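Local coordinates for protein S-adenosylmethionine decarboxylase proenzyme (Aquifex aeolicus, PDB 2III) that probably catalyses the decarboxylation of S-adenosylmethionine to S-adenosylmethioninamine, the propylamine donor for spermidine and spermine synthesis, at residues L5-V16 / G75-G85. Numbering follows the deposited sequence.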
ATOM      1  N   LEU A   5      -3.464   2.695 -15.465  1.00 23.40           N
ATOM      2  CA  LEU A   5      -3.128   3.971 -14.845  1.00 28.23           C
ATOM      3  C   LEU A   5      -1.954   3.839 -13.895  1.00 29.55           C
ATOM      4  O   LEU A   5      -1.284   4.827 -13.588  1.00 31.84           O
ATOM      5  CB  LEU A   5      -4.336   4.537 -14.089  1.00 19.74           C
ATOM      6  CG  LEU A   5      -5.469   5.100 -14.953  1.00 31.42           C
ATOM      7  CD1 LEU A   5      -6.653   5.468 -14.075  1.00 23.59           C
ATOM      8  CD2 LEU A   5      -4.969   6.317 -15.735  1.00 22.70           C
ATOM      9  N   GLY A   6      -1.711   2.617 -13.426  1.00 26.50           N
ATOM     10  CA  GLY A   6      -0.609   2.400 -12.508  1.00 24.64           C
ATOM     11  C   GLY A   6      -0.127   0.967 -12.429  1.00 24.29           C
ATOM     12  O   GLY A   6      -0.829   0.030 -12.807  1.00 16.31           O
ATOM     13  N   LEU A   7       1.094   0.802 -11.935  1.00 18.78           N
ATOM     14  CA  LEU A   7       1.692  -0.511 -11.785  1.00 22.98           C
ATOM     15  C   LEU A   7       2.036  -0.656 -10.307  1.00 21.62           C
ATOM     16  O   LEU A   7       2.679   0.212  -9.714  1.00 21.12           O
ATOM     17  CB  LEU A   7       2.954  -0.626 -12.632  1.00 24.51           C
ATOM     18  CG  LEU A   7       3.460  -2.056 -12.799  1.00 21.19           C
ATOM     19  CD1 LEU A   7       2.545  -2.819 -13.743  1.00 20.13           C
ATOM     20  CD2 LEU A   7       4.849  -2.023 -13.352  1.00 37.40           C
ATOM     21  N   HIS A   8       1.605  -1.763  -9.722  1.00 17.66           N
ATOM     22  CA  HIS A   8       1.811  -2.017  -8.308  1.00 17.44           C
ATOM     23  C   HIS A   8       2.575  -3.317  -8.116  1.00 19.82           C
ATOM     24  O   HIS A   8       2.114  -4.391  -8.501  1.00 29.05           O
ATOM     25  CB  HIS A   8       0.435  -2.080  -7.622  1.00  8.05           C
ATOM     26  CG  HIS A   8       0.481  -2.254  -6.137  1.00 16.71           C
ATOM     27  ND1 HIS A   8      -0.649  -2.163  -5.352  1.00 14.13           N
ATOM     28  CD2 HIS A   8       1.502  -2.540  -5.294  1.00 14.29           C
ATOM     29  CE1 HIS A   8      -0.328  -2.384  -4.091  1.00 18.01           C
ATOM     30  NE2 HIS A   8       0.971  -2.616  -4.026  1.00  8.89           N
ATOM     31  N   ILE A   9       3.758  -3.203  -7.529  1.00 20.59           N
ATOM     32  CA  ILE A   9       4.591  -4.355  -7.247  1.00 13.24           C
ATOM     33  C   ILE A   9       4.631  -4.571  -5.736  1.00 20.35           C
ATOM     34  O   ILE A   9       4.893  -3.641  -4.970  1.00 19.69           O
ATOM     35  CB  ILE A   9       6.049  -4.138  -7.691  1.00 16.29           C
ATOM     36  CG1 ILE A   9       6.113  -3.676  -9.144  1.00 18.25           C
ATOM     37  CG2 ILE A   9       6.834  -5.438  -7.518  1.00 17.34           C
ATOM     38  CD1 ILE A   9       7.502  -3.191  -9.552  1.00 14.74           C
ATOM     39  N   LEU A  10       4.358  -5.793  -5.303  1.00 11.58           N
ATOM     40  CA  LEU A  10       4.439  -6.089  -3.885  1.00 15.58           C
ATOM     41  C   LEU A  10       5.315  -7.319  -3.736  1.00 17.76           C
ATOM     42  O   LEU A  10       5.263  -8.234  -4.557  1.00 22.70           O
ATOM     43  CB  LEU A  10       3.050  -6.311  -3.268  1.00 25.21           C
ATOM     44  CG  LEU A  10       1.908  -6.998  -4.013  1.00 31.36           C
ATOM     45  CD1 LEU A  10       0.738  -7.181  -3.063  1.00 38.59           C
ATOM     46  CD2 LEU A  10       1.475  -6.157  -5.201  1.00 42.62           C
ATOM     47  N   ALA A  11       6.151  -7.324  -2.706  1.00 18.04           N
ATOM     48  CA  ALA A  11       7.043  -8.445  -2.477  1.00 14.15           C
ATOM     49  C   ALA A  11       7.234  -8.700  -1.001  1.00 15.09           C
ATOM     50  O   ALA A  11       7.259  -7.769  -0.200  1.00 14.68           O
ATOM     51  CB  ALA A  11       8.388  -8.170  -3.120  1.00 11.64           C
ATOM     52  N   ASP A  12       7.350  -9.972  -0.644  1.00 13.67           N
ATOM     53  CA  ASP A  12       7.607 -10.341   0.734  1.00 16.39           C
ATOM     54  C   ASP A  12       9.050 -10.839   0.688  1.00 16.14           C
ATOM     55  O   ASP A  12       9.365 -11.804  -0.010  1.00 18.98           O
ATOM     56  CB  ASP A  12       6.646 -11.440   1.192  1.00 18.63           C
ATOM     57  CG  ASP A  12       5.188 -11.014   1.098  1.00 21.04           C
ATOM     58  OD1 ASP A  12       4.912  -9.791   1.071  1.00 13.97           O
ATOM     59  OD2 ASP A  12       4.315 -11.907   1.062  1.00 21.94           O
ATOM     60  N   LEU A  13       9.928 -10.155   1.409  1.00 14.66           N
ATOM     61  CA  LEU A  13      11.344 -10.504   1.416  1.00 18.41           C
ATOM     62  C   LEU A  13      11.745 -11.279   2.666  1.00 20.16           C
ATOM     63  O   LEU A  13      11.541 -10.810   3.783  1.00 28.38           O
ATOM     64  CB  LEU A  13      12.183  -9.228   1.309  1.00 18.01           C
ATOM     65  CG  LEU A  13      11.699  -8.135   0.350  1.00 23.92           C
ATOM     66  CD1 LEU A  13      12.738  -7.032   0.319  1.00 26.83           C
ATOM     67  CD2 LEU A  13      11.478  -8.691  -1.053  1.00 14.40           C
ATOM     68  N   TYR A  14      12.330 -12.459   2.467  1.00 12.84           N
ATOM     69  CA  TYR A  14      12.762 -13.309   3.572  1.00 20.98           C
ATOM     70  C   TYR A  14      14.282 -13.448   3.637  1.00 19.10           C
ATOM     71  O   TYR A  14      14.989 -13.228   2.653  1.00 21.54           O
ATOM     72  CB  TYR A  14      12.152 -14.706   3.442  1.00 18.36           C
ATOM     73  CG  TYR A  14      10.640 -14.734   3.407  1.00 23.08           C
ATOM     74  CD1 TYR A  14       9.911 -15.280   4.464  1.00 12.55           C
ATOM     75  CD2 TYR A  14       9.933 -14.229   2.308  1.00 30.48           C
ATOM     76  CE1 TYR A  14       8.530 -15.327   4.431  1.00 18.67           C
ATOM     77  CE2 TYR A  14       8.538 -14.272   2.267  1.00 25.50           C
ATOM     78  CZ  TYR A  14       7.846 -14.825   3.336  1.00 22.10           C
ATOM     79  OH  TYR A  14       6.473 -14.889   3.319  1.00 19.88           O
ATOM     80  N   GLY A  15      14.778 -13.829   4.808  1.00 19.54           N
ATOM     81  CA  GLY A  15      16.209 -14.006   4.967  1.00 21.26           C
ATOM     82  C   GLY A  15      16.947 -12.688   5.012  1.00 24.20           C
ATOM     83  O   GLY A  15      18.135 -12.629   4.708  1.00 30.22           O
ATOM     84  N   VAL A  16      16.242 -11.629   5.394  1.00 24.09           N
ATOM     85  CA  VAL A  16      16.851 -10.309   5.482  1.00 22.70           C
ATOM     86  C   VAL A  16      17.506 -10.115   6.849  1.00 31.38           C
ATOM     87  O   VAL A  16      16.884 -10.364   7.882  1.00 24.91           O
ATOM     88  CB  VAL A  16      15.805  -9.195   5.287  1.00 21.62           C
ATOM     89  CG1 VAL A  16      16.456  -7.828   5.525  1.00  7.28           C
ATOM     90  CG2 VAL A  16      15.199  -9.285   3.879  1.00 14.23           C
ATOM     91  N   GLY A  75      13.318 -11.852   9.962  1.00 11.33           N
ATOM     92  CA  GLY A  75      14.131 -11.530   8.801  1.00 15.16           C
ATOM     93  C   GLY A  75      13.212 -11.209   7.638  1.00 18.15           C
ATOM     94  O   GLY A  75      13.522 -11.480   6.475  1.00 21.09           O
ATOM     95  N   LEU A  76      12.079 -10.601   7.961  1.00 17.73           N
ATOM     96  CA  LEU A  76      11.073 -10.289   6.959  1.00 20.39           C
ATOM     97  C   LEU A  76      10.703  -8.828   6.791  1.00 27.06           C
ATOM     98  O   LEU A  76      10.599  -8.072   7.765  1.00 20.02           O
ATOM     99  CB  LEU A  76       9.797 -11.076   7.266  1.00 25.64           C
ATOM    100  CG  LEU A  76       8.547 -10.673   6.476  1.00 34.83           C
ATOM    101  CD1 LEU A  76       8.667 -11.189   5.058  1.00 18.71           C
ATOM    102  CD2 LEU A  76       7.301 -11.228   7.154  1.00 33.20           C
ATOM    103  N   ALA A  77      10.478  -8.460   5.532  1.00 20.66           N
ATOM    104  CA  ALA A  77      10.063  -7.113   5.162  1.00 24.32           C
ATOM    105  C   ALA A  77       9.039  -7.240   4.032  1.00 21.79           C
ATOM    106  O   ALA A  77       9.274  -7.937   3.049  1.00 16.22           O
ATOM    107  CB  ALA A  77      11.269  -6.291   4.693  1.00 14.24           C
ATOM    108  N   THR A  78       7.896  -6.581   4.181  1.00 19.32           N
ATOM    109  CA  THR A  78       6.871  -6.613   3.152  1.00  9.61           C
ATOM    110  C   THR A  78       6.876  -5.248   2.481  1.00 18.04           C
ATOM    111  O   THR A  78       6.650  -4.216   3.127  1.00 19.32           O
ATOM    112  CB  THR A  78       5.491  -6.939   3.756  1.00 15.11           C
ATOM    113  OG1 THR A  78       5.243  -6.102   4.896  1.00  9.94           O
ATOM    114  CG2 THR A  78       5.455  -8.406   4.179  1.00 17.33           C
ATOM    115  N   VAL A  79       7.142  -5.259   1.179  1.00 18.37           N
ATOM    116  CA  VAL A  79       7.266  -4.039   0.390  1.00 12.92           C
ATOM    117  C   VAL A  79       6.222  -3.810  -0.707  1.00 19.68           C
ATOM    118  O   VAL A  79       5.783  -4.744  -1.373  1.00 18.74           O
ATOM    119  CB  VAL A  79       8.648  -4.005  -0.287  1.00 15.59           C
ATOM    120  CG1 VAL A  79       8.886  -2.636  -0.911  1.00 20.41           C
ATOM    121  CG2 VAL A  79       9.743  -4.363   0.732  1.00 15.95           C
ATOM    122  N   ASP A  80       5.846  -2.551  -0.901  1.00 13.62           N
ATOM    123  CA  ASP A  80       4.899  -2.186  -1.945  1.00 13.52           C
ATOM    124  C   ASP A  80       5.435  -0.996  -2.725  1.00 20.67           C
ATOM    125  O   ASP A  80       5.812   0.025  -2.137  1.00 21.38           O
ATOM    126  CB  ASP A  80       3.538  -1.779  -1.359  1.00 14.73           C
ATOM    127  CG  ASP A  80       2.723  -2.958  -0.872  1.00 20.00           C
ATOM    128  OD1 ASP A  80       1.576  -3.110  -1.353  1.00 15.87           O
ATOM    129  OD2 ASP A  80       3.214  -3.719  -0.006  1.00 13.47           O
ATOM    130  N   VAL A  81       5.478  -1.128  -4.045  1.00 13.65           N
ATOM    131  CA  VAL A  81       5.902  -0.025  -4.896  1.00 10.62           C
ATOM    132  C   VAL A  81       4.798   0.148  -5.920  1.00 10.38           C
ATOM    133  O   VAL A  81       4.661  -0.646  -6.841  1.00 19.93           O
ATOM    134  CB  VAL A  81       7.242  -0.291  -5.602  1.00 15.17           C
ATOM    135  CG1 VAL A  81       7.553   0.857  -6.570  1.00 16.25           C
ATOM    136  CG2 VAL A  81       8.353  -0.383  -4.569  1.00 14.45           C
ATOM    137  N   TYR A  82       4.009   1.200  -5.732  1.00 17.18           N
ATOM    138  CA  TYR A  82       2.867   1.518  -6.582  1.00 14.50           C
ATOM    139  C   TYR A  82       3.046   2.915  -7.192  1.00 23.38           C
ATOM    140  O   TYR A  82       2.974   3.910  -6.476  1.00 23.73           O
ATOM    141  CB  TYR A  82       1.605   1.466  -5.708  1.00 15.56           C
ATOM    142  CG  TYR A  82       0.273   1.708  -6.385  1.00 20.57           C
ATOM    143  CD1 TYR A  82      -0.907   1.650  -5.645  1.00 16.02           C
ATOM    144  CD2 TYR A  82       0.180   1.990  -7.754  1.00 24.15           C
ATOM    145  CE1 TYR A  82      -2.150   1.866  -6.241  1.00 19.71           C
ATOM    146  CE2 TYR A  82      -1.065   2.212  -8.364  1.00 21.39           C
ATOM    147  CZ  TYR A  82      -2.224   2.149  -7.599  1.00 18.90           C
ATOM    148  OH  TYR A  82      -3.459   2.390  -8.171  1.00 16.16           O
ATOM    149  N   THR A  83       3.294   2.978  -8.503  1.00 20.33           N
ATOM    150  CA  THR A  83       3.465   4.255  -9.210  1.00 25.04           C
ATOM    151  C   THR A  83       2.445   4.381 -10.342  1.00 28.38           C
ATOM    152  O   THR A  83       1.885   3.383 -10.803  1.00 24.37           O
ATOM    153  CB  THR A  83       4.862   4.379  -9.845  1.00 21.33           C
ATOM    154  OG1 THR A  83       4.996   3.405 -10.886  1.00 26.75           O
ATOM    155  CG2 THR A  83       5.944   4.142  -8.811  1.00 21.44           C
ATOM    156  N   CYS A  84       2.218   5.608 -10.801  1.00 33.85           N
ATOM    157  CA  CYS A  84       1.266   5.861 -11.883  1.00 35.59           C
ATOM    158  C   CYS A  84       1.959   6.456 -13.102  1.00 36.62           C
ATOM    159  O   CYS A  84       2.661   7.459 -12.992  1.00 37.48           O
ATOM    160  CB  CYS A  84       0.173   6.824 -11.411  1.00 37.46           C
ATOM    161  SG  CYS A  84      -0.715   6.276  -9.944  1.00 47.84           S
ATOM    162  N   GLY A  85       1.769   5.837 -14.261  1.00 46.59           N
ATOM    163  CA  GLY A  85       2.389   6.349 -15.471  1.00 59.20           C
ATOM    164  C   GLY A  85       3.692   5.705 -15.925  1.00 67.00           C
ATOM    165  O   GLY A  85       3.732   5.105 -17.001  1.00 79.86           O
TER
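Paired backbone bonds join Leu-7 with Thr-83, Ile-9 with Val-81, Ala-11 with Val-79 and Leu-13 with Ala-77; strands 6-14 and 76-84 run antiparallel. Ile-9 N to Val-81 O (2.8 Å) is nearly straight. Beyond the strand end, Val-16 N reaches Gly-75 O at 2.9 Å.

The polar side-chain link is His-8 NE2 donating to Asp-80 OD1 (2.8 Å). The acceptor lies in the imidazole plane but is met on its anti side, 31° out of the carboxylate plane. His-8 ND1 is hydrogen-bonded to Arg-113 of the same chain, while Asp-80 OD2 and Asp-12 OD1 each form a salt bridge with Arg-113 of the second subunit.

His-8 carries CG anti to its own N (chi1 -176°), which brings one ring face over Tyr-82 CB, 4.1 Å from the His-8 ring centroid. The rings, 7° from parallel, are slid aside and barely overlap. An alanine in place of His-8 is likely to leave Asp-80 OD1 without this donor and Tyr-82 CB without its ring. Leu-76 CD1 makes a CH-pi contact 4.0 Å from the Tyr-14 ring centroid.

Leu-7, Ile-9 and Leu-13 pack against helix 87-101, whereas the His-8 face meets the second subunit: a two-layer alpha-beta sandwich dimerising through its sheet.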